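Local atomic coordinates of probable serine protease HTRA3 (Homo sapiens, PDB entry 2P3W), a protein that probably cleaves proteins as an HtrA-family serine protease, here represented by its PDZ domain, which binds peptide C-termini such as that of a phage-derived ligand. Residues 41-44 with 45-48; 86-90 with 91-95. One frame throughout, in Å; residues are numbered along the deposited sequence.

Contact 1 of 2, residues 41-44 with 45-48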
ATOM      1  N   GLU A  41       3.607  -1.255   7.447  1.00 16.75           N
ATOM      2  CA  GLU A  41       2.865  -2.313   6.745  1.00 17.39           C
ATOM      3  C   GLU A  41       3.696  -2.874   5.574  1.00 16.40           C
ATOM      4  O   GLU A  41       4.554  -2.182   5.016  1.00 18.25           O
ATOM      5  CB  GLU A  41       1.531  -1.784   6.183  1.00 18.84           C
ATOM      6  CG  GLU A  41       0.554  -1.183   7.166  1.00 25.10           C
ATOM      7  CD  GLU A  41       0.024  -2.166   8.209  1.00 29.05           C
ATOM      8  OE1 GLU A  41      -0.396  -1.669   9.292  1.00 26.21           O
ATOM      9  OE2 GLU A  41       0.024  -3.407   7.958  1.00 24.41           O
ATOM     10  N   VAL A  42       3.446  -4.148   5.246  1.00 16.41           N
ATOM     11  CA  VAL A  42       4.014  -4.774   4.045  1.00 16.56           C
ATOM     12  C   VAL A  42       2.894  -5.170   3.096  1.00 17.56           C
ATOM     13  O   VAL A  42       1.918  -5.833   3.501  1.00 17.68           O
ATOM     14  CB  VAL A  42       4.840  -6.033   4.411  1.00 18.58           C
ATOM     15  CG1 VAL A  42       5.473  -6.624   3.166  1.00 20.02           C
ATOM     16  CG2 VAL A  42       5.892  -5.702   5.472  1.00 18.47           C
ATOM     17  N   ALA A  43       2.987  -4.747   1.838  1.00 17.35           N
ATOM     18  CA  ALA A  43       1.975  -5.116   0.849  1.00 16.57           C
ATOM     19  C   ALA A  43       2.128  -6.602   0.435  1.00 18.03           C
ATOM     20  O   ALA A  43       3.247  -7.105   0.322  1.00 18.05           O
ATOM     21  CB  ALA A  43       2.034  -4.191  -0.376  1.00 20.36           C
ATOM     22  N   PRO A  44       1.012  -7.325   0.248  1.00 18.32           N
ATOM     23  CA  PRO A  44       1.047  -8.798   0.074  1.00 19.75           C
ATOM     24  C   PRO A  44       1.794  -9.393  -1.128  1.00 24.71           C
ATOM     25  O   PRO A  44       2.343 -10.490  -1.014  1.00 30.15           O
ATOM     26  CB  PRO A  44      -0.431  -9.189  -0.044  1.00 22.74           C
ATOM     27  CG  PRO A  44      -1.184  -7.948  -0.071  1.00 21.85           C
ATOM     28  CD  PRO A  44      -0.372  -6.810   0.316  1.00 20.43           C
ATOM     29  N   ASN A  45       1.758  -8.729  -2.270  1.00 22.33           N
ATOM     30  CA  ASN A  45       2.348  -9.319  -3.498  1.00 20.92           C
ATOM     31  C   ASN A  45       3.536  -8.481  -3.949  1.00 21.55           C
ATOM     32  O   ASN A  45       3.588  -8.034  -5.073  1.00 29.61           O
ATOM     33  CB  ASN A  45       1.299  -9.345  -4.584  1.00 25.00           C
ATOM     34  CG  ASN A  45       0.226 -10.375  -4.307  1.00 29.04           C
ATOM     35  OD1 ASN A  45       0.532 -11.562  -4.228  1.00 32.47           O
ATOM     36  ND2 ASN A  45      -1.027  -9.930  -4.141  1.00 28.54           N
ATOM     37  N   SER A  46       4.492  -8.276  -3.057  1.00 21.51           N
ATOM     38  CA  SER A  46       5.521  -7.283  -3.277  1.00 18.16           C
ATOM     39  C   SER A  46       6.930  -7.849  -3.070  1.00 17.95           C
ATOM     40  O   SER A  46       7.103  -8.913  -2.463  1.00 17.47           O
ATOM     41  CB  SER A  46       5.344  -6.154  -2.258  1.00 17.96           C
ATOM     42  OG  SER A  46       5.526  -6.661  -0.947  1.00 19.28           O
ATOM     43  N   PRO A  47       7.939  -7.128  -3.566  1.00 17.15           N
ATOM     44  CA  PRO A  47       9.323  -7.513  -3.273  1.00 16.80           C
ATOM     45  C   PRO A  47       9.598  -7.710  -1.777  1.00 15.73           C
ATOM     46  O   PRO A  47      10.308  -8.643  -1.405  1.00 16.41           O
ATOM     47  CB  PRO A  47      10.121  -6.358  -3.836  1.00 18.70           C
ATOM     48  CG  PRO A  47       9.277  -5.879  -4.955  1.00 17.20           C
ATOM     49  CD  PRO A  47       7.896  -5.956  -4.455  1.00 18.89           C
ATOM     50  N   SER A  48       9.053  -6.830  -0.938  1.00 16.97           N
ATOM     51  CA  SER A  48       9.287  -6.903   0.500  1.00 16.37           C
ATOM     52  C   SER A  48       8.632  -8.156   1.130  1.00 17.35           C
ATOM     53  O   SER A  48       9.260  -8.861   1.938  1.00 17.16           O
ATOM     54  CB  SER A  48       8.873  -5.615   1.185  1.00 15.66           C
ATOM     55  OG  SER A  48       9.648  -4.523   0.719  1.00 17.10           O
TER
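Ser46 reaches back to Ala43 at the N-terminal end of the short helix 47-51 of the PDZ domain, where the chain leaves strand 37-42 and turns into the helix. Its OG gives a hydrogen bond to Ala43 O, 2.6 Å away, approaching at a C=O...O angle of 139° and tilted 32° from the carbonyl plane. Serine suits this N-cap position because its hydroxyl serves two partners: while donating to Ala43 O, OG also accepts from the backbone N of Gln49, in the first turn of the helix. The first torsion makes this possible by setting OG between the backbone N and the carbonyl carbon (chi1 63°).

Pro44, with no N-H to place, fits the bend after Ala43, and Pro47 likewise suits the first turn of a helix, where a backbone N-H is not needed. Before the bend, Val42 turns one branch to the helix: CG1 lies 4.1 Å from Ser48 CB. The hydroxyl of Ser48 is engaged by Ile8 O, which ties the helix start to the chain just before strand 10-14. Asn45 is exposed, and its ND2 bonds Glu41 OE2 of the second subunit. Trp111 of that subunit packs on Ala43, whose methyl carbon CB lies 4.3 Å from Ser46 CB.

Contact 2 of 2, residues 86-90 with 91-95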
ATOM      1  N   GLU A  86      19.580  -3.588   5.495  1.00 19.43           N
ATOM      2  CA  GLU A  86      19.936  -4.025   6.842  1.00 16.89           C
ATOM      3  C   GLU A  86      18.758  -3.713   7.745  1.00 16.65           C
ATOM      4  O   GLU A  86      18.303  -2.567   7.810  1.00 19.28           O
ATOM      5  CB  GLU A  86      21.170  -3.241   7.311  1.00 25.45           C
ATOM      6  CG  GLU A  86      21.868  -3.671   8.622  1.00 30.58           C
ATOM      7  CD  GLU A  86      23.239  -2.966   8.800  1.00 29.88           C
ATOM      8  OE1 GLU A  86      24.101  -3.036   7.889  1.00 35.26           O
ATOM      9  OE2 GLU A  86      23.454  -2.315   9.842  1.00 37.03           O
ATOM     10  N   VAL A  87      18.273  -4.731   8.442  1.00 16.43           N
ATOM     11  CA  VAL A  87      17.064  -4.627   9.236  1.00 17.25           C
ATOM     12  C   VAL A  87      17.329  -5.072  10.677  1.00 15.50           C
ATOM     13  O   VAL A  87      18.054  -6.023  10.937  1.00 17.70           O
ATOM     14  CB  VAL A  87      15.950  -5.521   8.619  1.00 18.38           C
ATOM     15  CG1 VAL A  87      14.879  -5.906   9.640  1.00 21.59           C
ATOM     16  CG2 VAL A  87      15.352  -4.871   7.349  1.00 21.66           C
ATOM     17  N   ARG A  88      16.738  -4.338  11.610  1.00 12.62           N
ATOM     18  CA  ARG A  88      16.683  -4.726  13.010  1.00 15.78           C
ATOM     19  C   ARG A  88      15.306  -5.299  13.281  1.00 16.84           C
ATOM     20  O   ARG A  88      14.300  -4.598  13.070  1.00 16.56           O
ATOM     21  CB  ARG A  88      16.877  -3.508  13.908  1.00 21.04           C
ATOM     22  CG  ARG A  88      18.161  -2.757  13.684  1.00 27.27           C
ATOM     23  CD  ARG A  88      19.345  -3.517  14.201  1.00 35.19           C
ATOM     24  NE  ARG A  88      20.568  -2.787  13.880  1.00 36.36           N
ATOM     25  CZ  ARG A  88      21.379  -3.044  12.850  1.00 40.02           C
ATOM     26  NH1 ARG A  88      21.127  -4.039  12.000  1.00 38.08           N
ATOM     27  NH2 ARG A  88      22.467  -2.285  12.674  1.00 31.66           N
ATOM     28  N   ARG A  89      15.261  -6.543  13.770  1.00 15.19           N
ATOM     29  CA  ARG A  89      14.014  -7.208  14.143  1.00 15.56           C
ATOM     30  C   ARG A  89      14.148  -7.724  15.566  1.00 16.30           C
ATOM     31  O   ARG A  89      14.757  -8.739  15.783  1.00 16.55           O
ATOM     32  CB  ARG A  89      13.738  -8.365  13.185  1.00 13.85           C
ATOM     33  CG  ARG A  89      12.411  -9.106  13.467  1.00 13.49           C
ATOM     34  CD  ARG A  89      12.180 -10.200  12.496  1.00 15.28           C
ATOM     35  NE  ARG A  89      11.932  -9.672  11.149  1.00 15.45           N
ATOM     36  CZ  ARG A  89      11.915 -10.417  10.041  1.00 18.02           C
ATOM     37  NH1 ARG A  89      12.155 -11.720  10.098  1.00 18.20           N
ATOM     38  NH2 ARG A  89      11.698  -9.850   8.871  1.00 18.28           N
ATOM     39  N   GLY A  90      13.611  -7.000  16.538  1.00 15.55           N
ATOM     40  CA  GLY A  90      13.912  -7.289  17.942  1.00 19.95           C
ATOM     41  C   GLY A  90      15.419  -7.281  18.183  1.00 19.59           C
ATOM     42  O   GLY A  90      16.098  -6.298  17.869  1.00 22.03           O
ATOM     43  N   ASN A  91      15.933  -8.380  18.721  1.00 18.09           N
ATOM     44  CA  ASN A  91      17.370  -8.527  18.969  1.00 18.97           C
ATOM     45  C   ASN A  91      18.137  -9.099  17.782  1.00 19.54           C
ATOM     46  O   ASN A  91      19.341  -9.339  17.886  1.00 21.05           O
ATOM     47  CB  ASN A  91      17.598  -9.389  20.204  1.00 25.15           C
ATOM     48  CG  ASN A  91      17.039  -8.746  21.461  1.00 30.02           C
ATOM     49  OD1 ASN A  91      17.388  -7.610  21.792  1.00 34.10           O
ATOM     50  ND2 ASN A  91      16.144  -9.455  22.151  1.00 32.56           N
ATOM     51  N   ASP A  92      17.456  -9.326  16.658  1.00 14.96           N
ATOM     52  CA  ASP A  92      18.099  -9.883  15.482  1.00 17.07           C
ATOM     53  C   ASP A  92      18.496  -8.777  14.487  1.00 14.02           C
ATOM     54  O   ASP A  92      17.831  -7.763  14.372  1.00 19.18           O
ATOM     55  CB  ASP A  92      17.179 -10.895  14.793  1.00 19.74           C
ATOM     56  CG  ASP A  92      17.043 -12.197  15.579  1.00 27.58           C
ATOM     57  OD1 ASP A  92      17.798 -12.414  16.550  1.00 32.37           O
ATOM     58  OD2 ASP A  92      16.172 -13.003  15.199  1.00 37.37           O
ATOM     59  N   ASP A  93      19.601  -9.023  13.801  1.00 13.87           N
ATOM     60  CA  ASP A  93      20.178  -8.155  12.771  1.00 13.60           C
ATOM     61  C   ASP A  93      20.151  -8.988  11.491  1.00 16.41           C
ATOM     62  O   ASP A  93      20.762 -10.074  11.437  1.00 18.00           O
ATOM     63  CB  ASP A  93      21.591  -7.828  13.227  1.00 16.59           C
ATOM     64  CG  ASP A  93      22.386  -6.916  12.276  1.00 18.33           C
ATOM     65  OD1 ASP A  93      21.848  -6.447  11.251  1.00 27.43           O
ATOM     66  OD2 ASP A  93      23.591  -6.671  12.631  1.00 20.30           O
ATOM     67  N   LEU A  94      19.432  -8.505  10.486  1.00 14.50           N
ATOM     68  CA  LEU A  94      19.169  -9.266   9.277  1.00 13.48           C
ATOM     69  C   LEU A  94      19.555  -8.495   8.022  1.00 18.44           C
ATOM     70  O   LEU A  94      19.439  -7.268   7.993  1.00 16.92           O
ATOM     71  CB  LEU A  94      17.674  -9.599   9.212  1.00 17.68           C
ATOM     72  CG  LEU A  94      17.125 -10.458  10.350  1.00 16.71           C
ATOM     73  CD1 LEU A  94      15.599 -10.421  10.320  1.00 19.79           C
ATOM     74  CD2 LEU A  94      17.611 -11.855  10.262  1.00 20.24           C
ATOM     75  N   LEU A  95      19.969  -9.216   6.984  1.00 16.38           N
ATOM     76  CA  LEU A  95      20.231  -8.624   5.655  1.00 15.94           C
ATOM     77  C   LEU A  95      19.313  -9.230   4.587  1.00 16.67           C
ATOM     78  O   LEU A  95      19.197 -10.444   4.490  1.00 16.69           O
ATOM     79  CB  LEU A  95      21.698  -8.801   5.242  1.00 17.03           C
ATOM     80  CG  LEU A  95      22.197  -8.122   3.950  1.00 17.89           C
ATOM     81  CD1 LEU A  95      22.015  -6.603   4.000  1.00 23.55           C
ATOM     82  CD2 LEU A  95      23.633  -8.441   3.700  1.00 16.99           C
TER
HETATM   83  O   HOH W   1      18.591  -5.985  16.676  1.00 28.26           O
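Val87 and Leu94 form a hydrogen-bonded pair in an antiparallel beta hairpin, in which strands 86-89 and 92-95 run at 152° to each other with their axes 4.7 Å apart at closest. Val87 N donates to Leu94 O over 2.8 Å, and Leu94 N returns a bond to Val87 O; both lie in the carbonyl planes. Arg89 and Asp92 form the next hydrogen-bonded pair, Arg89 N to Asp92 O and Asp92 N to Arg89 O, the latter donor coming from above the carbonyl plane, and they close the hairpin through a two-residue type II' turn. Gly90 takes the first corner with a positive phi, a conformation that glycine adopts readily because it has no CB to clash with the next peptide. A water at the turn donates to Gly90 O and, at 3.0 Å, to Asp92 O.

On the face carrying Glu86, Arg88 and Asp93, the charges are linked. The side chains of Arg88 and Asp93 run alongside one another in the same direction, and Arg88 NH1 makes a salt bridge of 2.6 Å to Asp93 OD1, with the guanidinium and carboxylate planes 69° apart. The bend at chi2 (-72°) folds the arginine so that NH2 also makes a salt bridge, with a hydrogen bond, to Glu86 OE2 on its anti side, 3.0 Å away.

The opposite face carries Val87, Arg89, Asp92 and Leu94. Val87 packs on Ile59 and Phe96, while Leu94 CD1 rests over one face of the Arg89 guanidinium, 3.7 Å from CZ. That guanidinium is steered by Asp57, which forms a salt bridge with NE, and by Gly52 O. With Arg88 bridging Glu86 OE2 and Asp93 OD1, 4.7 Å apart, its positive charge would be expected to offset their mutual repulsion and to favour their ionised forms.

Both contacts belong to the PDZ domain and reach the same antiparallel sheet, yet they lie apart: their centres are 18 Å from each other and their nearest atoms about 7 Å, so the two do not meet directly. Contact 1 comes first along the chain, where strand 37-42 passes into helix 47-51; contact 2 follows as the hairpin of strands 83-89 and 92-103. Strand 58-62 connects them, since it pairs with 37-42 and with 83-89. Contact 1 is largely buried and meets Trp111 of the second subunit, part of the phage-derived ligand sequence fused to the chain's C-terminus, which brings one copy's ligand end to the other; no other chain of the assembly touches contact 2, a surface hairpin.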